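Local coordinates for cellulase (Uncultured bacterium, PDB 3WX5), which hydrolyses internal beta-1,4-glucosidic bonds of cellulose, as a family 12 endoglucanase with the concanavalin-like beta-sandwich fold, at residues A[36-41]-A[49-54]; A[65-68]-A[74-77]. All blocks are in the same frame, centred on the assembly; numbering follows the deposited sequence.

Along the chain the two interactions follow in series: 36-41 with 49-54 closes before 65-68 with 74-77 opens, and their centres lie about 12 Å apart. Both bridge the two sheets of the beta-sandwich. In interaction 1, strand 36-39 of one sheet packs on strand 49-54 of the other; interaction 2 joins the two ends of the loop that leads from strand 60-65, next to 49-54, to strand 78-80, next to 36-39. They touch directly: Gln-49 OE1 is probably hydrogen-bonded to His-67 NE2 (2.8 Å), and Asn-41 ND2 to Tyr-76 O. Polar side chains thus tie two successive sheet-to-sheet connections into one buried network.

Interaction 1 (A[36-41]-A[49-54]); sequences YRVINN and QCIEIG
The side chains of Asn-40 and Gln-49 run antiparallel alongside one another, their amide planes 81° apart, and are joined by three hydrogen bonds. Gln-49 NE2 gives one to Asn-40 OD1 (2.7 Å), approaching from above that carbonyl plane, and another to the backbone Asn-40 O (3.0 Å). In return Asn-40 ND2 reaches Gln-49 O at 3.0 Å, nearly straight at 168°. An amide suits each place because it can donate and accept at once. The methylene Ile-51 CG1 lies 3.5 Å from Asn-40 OD1.

Strands 36-39 and 49-54 belong to the two facing sheets of the family 12 sandwich; the axes of these two segments come within 9.2 Å, and away from the amides the contact is made by aliphatic side chains. Val-38 turns CG1 away from its own N (chi1 176°), which brings that methyl to 3.7 Å from Ile-51 CD1. The side chains of Val-38 and Ile-53 meet end on, CG1 against CD1. Branched aliphatics fill such an interior without polar demands.

A leucine in place of Asn-40 would probably leave the backbone Gln-49 O without this amide donor and rob Gln-49 NE2 of one acceptor. Farther out, Asn-40 ND2 also bonds Asp-24 O, and Cys-50 is anchored to Cys-23 by a disulfide.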
ATOM      1  N   TYR A  36       0.577  -7.734 -11.713  1.00 14.59           N
ATOM      2  CA  TYR A  36       0.152  -6.676 -10.792  1.00 14.87           C
ATOM      3  C   TYR A  36      -1.068  -5.962 -11.363  1.00 15.74           C
ATOM      4  O   TYR A  36      -1.430  -6.166 -12.518  1.00 15.84           O
ATOM      5  CB  TYR A  36       1.285  -5.655 -10.517  1.00 13.96           C
ATOM      6  CG  TYR A  36       2.576  -6.276 -10.054  1.00 14.68           C
ATOM      7  CD1 TYR A  36       2.650  -6.984  -8.853  1.00 14.65           C
ATOM      8  CD2 TYR A  36       3.722  -6.199 -10.839  1.00 17.59           C
ATOM      9  CE1 TYR A  36       3.824  -7.642  -8.488  1.00 16.49           C
ATOM     10  CE2 TYR A  36       4.908  -6.813 -10.452  1.00 13.36           C
ATOM     11  CZ  TYR A  36       4.935  -7.547  -9.301  1.00 12.67           C
ATOM     12  OH  TYR A  36       6.093  -8.187  -8.937  1.00 15.94           O
ATOM     13  N   ARG A  37      -1.711  -5.151 -10.536  1.00 13.18           N
ATOM     14  CA  ARG A  37      -2.843  -4.339 -10.957  1.00 15.38           C
ATOM     15  C   ARG A  37      -2.624  -2.944 -10.420  1.00 15.48           C
ATOM     16  O   ARG A  37      -2.233  -2.801  -9.265  1.00 15.40           O
ATOM     17  CB  ARG A  37      -4.095  -4.892 -10.311  1.00 15.41           C
ATOM     18  CG  ARG A  37      -5.380  -4.409 -10.933  1.00 28.53           C
ATOM     19  CD  ARG A  37      -6.350  -5.583 -11.010  1.00 36.68           C
ATOM     20  NE  ARG A  37      -7.704  -5.106 -10.853  1.00 44.91           N
ATOM     21  CZ  ARG A  37      -8.468  -4.716 -11.858  1.00 51.16           C
ATOM     22  NH1 ARG A  37      -8.012  -4.796 -13.104  1.00 55.96           N
ATOM     23  NH2 ARG A  37      -9.690  -4.259 -11.615  1.00 55.90           N
ATOM     24  N   VAL A  38      -3.002  -1.935 -11.196  1.00 15.25           N
ATOM     25  CA  VAL A  38      -2.905  -0.550 -10.753  1.00 13.12           C
ATOM     26  C   VAL A  38      -4.316   0.048 -10.633  1.00 14.46           C
ATOM     27  O   VAL A  38      -5.193  -0.212 -11.474  1.00 15.08           O
ATOM     28  CB  VAL A  38      -2.046   0.293 -11.715  1.00 12.11           C
ATOM     29  CG1 VAL A  38      -2.042   1.783 -11.294  1.00 11.29           C
ATOM     30  CG2 VAL A  38      -0.605  -0.269 -11.748  1.00 12.87           C
ATOM     31  N   ILE A  39      -4.560   0.767  -9.540  1.00 11.87           N
ATOM     32  CA  ILE A  39      -5.911   1.264  -9.269  1.00 11.88           C
ATOM     33  C   ILE A  39      -5.833   2.749  -9.002  1.00 13.97           C
ATOM     34  O   ILE A  39      -4.934   3.199  -8.278  1.00 12.12           O
ATOM     35  CB  ILE A  39      -6.564   0.526  -8.060  1.00 13.25           C
ATOM     36  CG1 ILE A  39      -5.599   0.433  -6.863  1.00 12.71           C
ATOM     37  CG2 ILE A  39      -7.056  -0.874  -8.472  1.00 10.49           C
ATOM     38  CD1 ILE A  39      -6.257  -0.148  -5.589  1.00 10.20           C
ATOM     39  N   ASN A  40      -6.757   3.515  -9.587  1.00 12.62           N
ATOM     40  CA  ASN A  40      -6.840   4.941  -9.312  1.00 12.35           C
ATOM     41  C   ASN A  40      -7.329   5.160  -7.885  1.00 11.87           C
ATOM     42  O   ASN A  40      -6.759   5.970  -7.124  1.00 12.32           O
ATOM     43  CB  ASN A  40      -7.762   5.637 -10.338  1.00 12.83           C
ATOM     44  CG  ASN A  40      -7.453   7.123 -10.506  1.00 13.50           C
ATOM     45  OD1 ASN A  40      -6.304   7.556 -10.383  1.00 13.56           O
ATOM     46  ND2 ASN A  40      -8.485   7.909 -10.846  1.00 11.92           N
ATOM     47  N   ASN A  41      -8.377   4.443  -7.523  1.00 10.77           N
ATOM     48  CA  ASN A  41      -8.737   4.240  -6.118  1.00 12.16           C
ATOM     49  C   ASN A  41      -8.969   5.546  -5.348  1.00 13.37           C
ATOM     50  O   ASN A  41      -8.389   5.755  -4.266  1.00 13.67           O
ATOM     51  CB  ASN A  41      -7.647   3.394  -5.423  1.00 11.77           C
ATOM     52  CG  ASN A  41      -8.094   2.867  -4.050  1.00 14.78           C
ATOM     53  OD1 ASN A  41      -9.286   2.626  -3.820  1.00 13.80           O
ATOM     54  ND2 ASN A  41      -7.129   2.658  -3.144  1.00  9.12           N
ATOM     55  N   GLN A  49      -8.970  12.973 -10.109  1.00 12.12           N
ATOM     56  CA  GLN A  49      -7.601  12.443 -10.143  1.00 11.48           C
ATOM     57  C   GLN A  49      -7.407  11.602 -11.387  1.00 13.21           C
ATOM     58  O   GLN A  49      -8.239  10.745 -11.691  1.00 13.30           O
ATOM     59  CB  GLN A  49      -7.351  11.579  -8.899  1.00 12.31           C
ATOM     60  CG  GLN A  49      -5.970  10.956  -8.830  1.00 11.06           C
ATOM     61  CD  GLN A  49      -5.890   9.958  -7.668  1.00 13.60           C
ATOM     62  OE1 GLN A  49      -5.984  10.337  -6.509  1.00 12.69           O
ATOM     63  NE2 GLN A  49      -5.867   8.681  -7.995  1.00  9.40           N
ATOM     64  N   CYS A  50      -6.272  11.791 -12.049  1.00 12.98           N
ATOM     65  CA  CYS A  50      -5.859  10.910 -13.139  1.00 15.52           C
ATOM     66  C   CYS A  50      -4.473  10.354 -12.884  1.00 14.61           C
ATOM     67  O   CYS A  50      -3.616  11.041 -12.351  1.00 13.56           O
ATOM     68  CB  CYS A  50      -5.833  11.662 -14.476  1.00 14.91           C
ATOM     69  SG  CYS A  50      -7.459  12.363 -14.911  1.00 19.88           S
ATOM     70  N   ILE A  51      -4.256   9.104 -13.285  1.00 12.65           N
ATOM     71  CA  ILE A  51      -2.898   8.556 -13.319  1.00 13.15           C
ATOM     72  C   ILE A  51      -2.555   8.058 -14.719  1.00 15.94           C
ATOM     73  O   ILE A  51      -3.388   7.421 -15.384  1.00 16.45           O
ATOM     74  CB  ILE A  51      -2.714   7.400 -12.292  1.00 13.44           C
ATOM     75  CG1 ILE A  51      -3.781   6.308 -12.469  1.00 13.18           C
ATOM     76  CG2 ILE A  51      -2.775   7.982 -10.858  1.00 13.98           C
ATOM     77  CD1 ILE A  51      -3.650   5.116 -11.459  1.00 15.54           C
ATOM     78  N   GLU A  52      -1.302   8.254 -15.111  1.00 14.48           N
ATOM     79  CA  GLU A  52      -0.808   7.701 -16.359  1.00 15.48           C
ATOM     80  C   GLU A  52      -0.005   6.442 -16.058  1.00 16.87           C
ATOM     81  O   GLU A  52       0.965   6.491 -15.296  1.00 16.14           O
ATOM     82  CB  GLU A  52       0.050   8.742 -17.087  1.00 16.15           C
ATOM     83  CG  GLU A  52       0.720   8.210 -18.346  1.00 21.22           C
ATOM     84  CD  GLU A  52       1.506   9.302 -19.072  1.00 32.76           C
ATOM     85  OE1 GLU A  52       0.870  10.078 -19.801  1.00 33.09           O
ATOM     86  OE2 GLU A  52       2.719   9.476 -18.803  1.00 39.96           O
ATOM     87  N   ILE A  53      -0.478   5.309 -16.577  1.00 15.82           N
ATOM     88  CA  ILE A  53       0.007   3.972 -16.178  1.00 16.45           C
ATOM     89  C   ILE A  53       0.780   3.287 -17.305  1.00 16.82           C
ATOM     90  O   ILE A  53       0.236   3.048 -18.397  1.00 17.31           O
ATOM     91  CB  ILE A  53      -1.153   3.014 -15.808  1.00 16.22           C
ATOM     92  CG1 ILE A  53      -2.122   3.675 -14.828  1.00 15.36           C
ATOM     93  CG2 ILE A  53      -0.596   1.731 -15.157  1.00 15.91           C
ATOM     94  CD1 ILE A  53      -3.368   2.851 -14.580  1.00 17.13           C
ATOM     95  N   GLY A  54       1.998   2.863 -16.997  1.00 14.90           N
ATOM     96  CA  GLY A  54       2.787   2.055 -17.925  1.00 17.02           C
ATOM     97  C   GLY A  54       2.277   0.625 -17.882  1.00 16.39           C
ATOM     98  O   GLY A  54       2.256  -0.004 -16.829  1.00 16.21           O
TER

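Interaction 2 (A[65-68]-A[74-77])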
ATOM      1  N   ALA A  65      -4.493  15.783  -9.728  1.00 14.65           N
ATOM      2  CA  ALA A  65      -4.983  15.488  -8.390  1.00 15.23           C
ATOM      3  C   ALA A  65      -5.527  16.726  -7.716  1.00 13.86           C
ATOM      4  O   ALA A  65      -4.778  17.553  -7.230  1.00 16.18           O
ATOM      5  CB  ALA A  65      -3.868  14.840  -7.525  1.00 14.64           C
ATOM      6  N   GLU A  66      -6.845  16.850  -7.691  1.00 15.11           N
ATOM      7  CA  GLU A  66      -7.455  18.050  -7.167  1.00 16.48           C
ATOM      8  C   GLU A  66      -8.006  17.930  -5.761  1.00 17.12           C
ATOM      9  O   GLU A  66      -8.889  18.690  -5.363  1.00 15.27           O
ATOM     10  CB  GLU A  66      -8.512  18.543  -8.142  1.00 16.50           C
ATOM     11  CG  GLU A  66      -7.832  18.919  -9.452  1.00 22.11           C
ATOM     12  CD  GLU A  66      -8.809  19.329 -10.522  1.00 34.20           C
ATOM     13  OE1 GLU A  66     -10.039  19.284 -10.262  1.00 33.29           O
ATOM     14  OE2 GLU A  66      -8.336  19.736 -11.607  1.00 34.01           O
ATOM     15  N   HIS A  67      -7.369  17.097  -4.947  1.00 14.18           N
ATOM     16  CA  HIS A  67      -7.942  16.780  -3.655  1.00 12.59           C
ATOM     17  C   HIS A  67      -7.712  17.905  -2.680  1.00 12.06           C
ATOM     18  O   HIS A  67      -6.645  18.552  -2.685  1.00 12.28           O
ATOM     19  CB  HIS A  67      -7.347  15.482  -3.107  1.00 12.51           C
ATOM     20  CG  HIS A  67      -7.436  14.346  -4.061  1.00 11.50           C
ATOM     21  ND1 HIS A  67      -8.627  13.968  -4.639  1.00 14.45           N
ATOM     22  CD2 HIS A  67      -6.480  13.552  -4.604  1.00  7.79           C
ATOM     23  CE1 HIS A  67      -8.401  12.994  -5.507  1.00 12.31           C
ATOM     24  NE2 HIS A  67      -7.119  12.670  -5.446  1.00 10.99           N
ATOM     25  N   SER A  68      -8.708  18.145  -1.833  1.00 10.60           N
ATOM     26  CA  SER A  68      -8.510  19.038  -0.691  1.00 14.00           C
ATOM     27  C   SER A  68      -9.461  18.595   0.408  1.00 14.52           C
ATOM     28  O   SER A  68     -10.573  19.137   0.539  1.00 14.34           O
ATOM     29  CB  SER A  68      -8.789  20.502  -1.069  1.00 14.81           C
ATOM     30  OG  SER A  68      -8.474  21.372   0.038  1.00 16.62           O
ATOM     31  N   ALA A  74      -8.231  11.213   0.792  1.00 12.49           N
ATOM     32  CA  ALA A  74      -9.095  11.305  -0.381  1.00 10.57           C
ATOM     33  C   ALA A  74      -8.948  10.100  -1.300  1.00 11.82           C
ATOM     34  O   ALA A  74      -9.905   9.722  -1.961  1.00 10.88           O
ATOM     35  CB  ALA A  74      -8.777  12.594  -1.184  1.00 11.25           C
ATOM     36  N   ALA A  75      -7.737   9.541  -1.388  1.00 10.85           N
ATOM     37  CA  ALA A  75      -7.396   8.602  -2.474  1.00 11.70           C
ATOM     38  C   ALA A  75      -6.148   7.831  -2.074  1.00 11.90           C
ATOM     39  O   ALA A  75      -5.301   8.344  -1.346  1.00 10.85           O
ATOM     40  CB  ALA A  75      -7.086   9.373  -3.789  1.00 11.11           C
ATOM     41  N   TYR A  76      -5.990   6.657  -2.664  1.00 10.62           N
ATOM     42  CA  TYR A  76      -4.745   5.891  -2.561  1.00 11.27           C
ATOM     43  C   TYR A  76      -4.508   5.192  -3.913  1.00 11.06           C
ATOM     44  O   TYR A  76      -4.704   3.986  -4.052  1.00 10.05           O
ATOM     45  CB  TYR A  76      -4.873   4.890  -1.407  1.00 10.33           C
ATOM     46  CG  TYR A  76      -3.647   3.988  -1.193  1.00 10.73           C
ATOM     47  CD1 TYR A  76      -2.397   4.516  -0.873  1.00  7.86           C
ATOM     48  CD2 TYR A  76      -3.765   2.604  -1.299  1.00 11.64           C
ATOM     49  CE1 TYR A  76      -1.276   3.661  -0.629  1.00 10.15           C
ATOM     50  CE2 TYR A  76      -2.665   1.753  -1.087  1.00 10.50           C
ATOM     51  CZ  TYR A  76      -1.432   2.276  -0.769  1.00 10.22           C
ATOM     52  OH  TYR A  76      -0.351   1.416  -0.616  1.00 10.46           O
ATOM     53  N   PRO A  77      -4.156   5.976  -4.946  1.00 11.93           N
ATOM     54  CA  PRO A  77      -3.662   5.360  -6.194  1.00 12.13           C
ATOM     55  C   PRO A  77      -2.487   4.424  -5.879  1.00 12.21           C
ATOM     56  O   PRO A  77      -1.605   4.785  -5.084  1.00 11.07           O
ATOM     57  CB  PRO A  77      -3.165   6.560  -7.015  1.00 11.35           C
ATOM     58  CG  PRO A  77      -2.858   7.642  -5.956  1.00 10.81           C
ATOM     59  CD  PRO A  77      -3.915   7.432  -4.887  1.00 11.14           C
TER
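A classic beta bulge, formed where two successive residues, Ala-74 and Ala-75, pair with the single Leu-225 of strand 215-225, presents two methyl groups to the imidazole of His-67. The Ala-74 methyl lies over one face of the ring: its CB is 4.0 Å from the ring centroid and 28° off the normal, a CH-pi contact. It is displaced toward the inner end of the ring, with Ala-74 CB 3.6 Å from His-67 CG and 3.7 Å from His-67 ND1. Ala-75 meets the far end instead, its CB approaching His-67 NE2 obliquely at 3.7 Å. CB of His-67 already points toward 74-77, and chi1 of -53° swings the ring away from its own carbonyl carbon to meet the Ala-74 methyl. Alanine suits both positions, since a single methyl lets the backbone come close to the ring and makes no polar demand of its own.

In the sandwich, these residues are the two ends of the connection that leaves strand 60-65 of one sheet and returns to strand 78-80 of the other. No hydrogen bond links the two segments directly; the methyls supply the contact, while the ring's polar atoms find partners elsewhere. His-67 ND1 is hydrogen-bonded to Thr-47 OG1 and His-67 NE2 to Gln-49 OE1, so both nitrogens of this buried side chain are engaged, which should hold the ring against rotation. Histidine suits the place because it pairs a flat face for a methyl with two nitrogens for polar neighbours. The backbone is tethered too, His-67 to Gly-228 and Ala-74 to Gly-44.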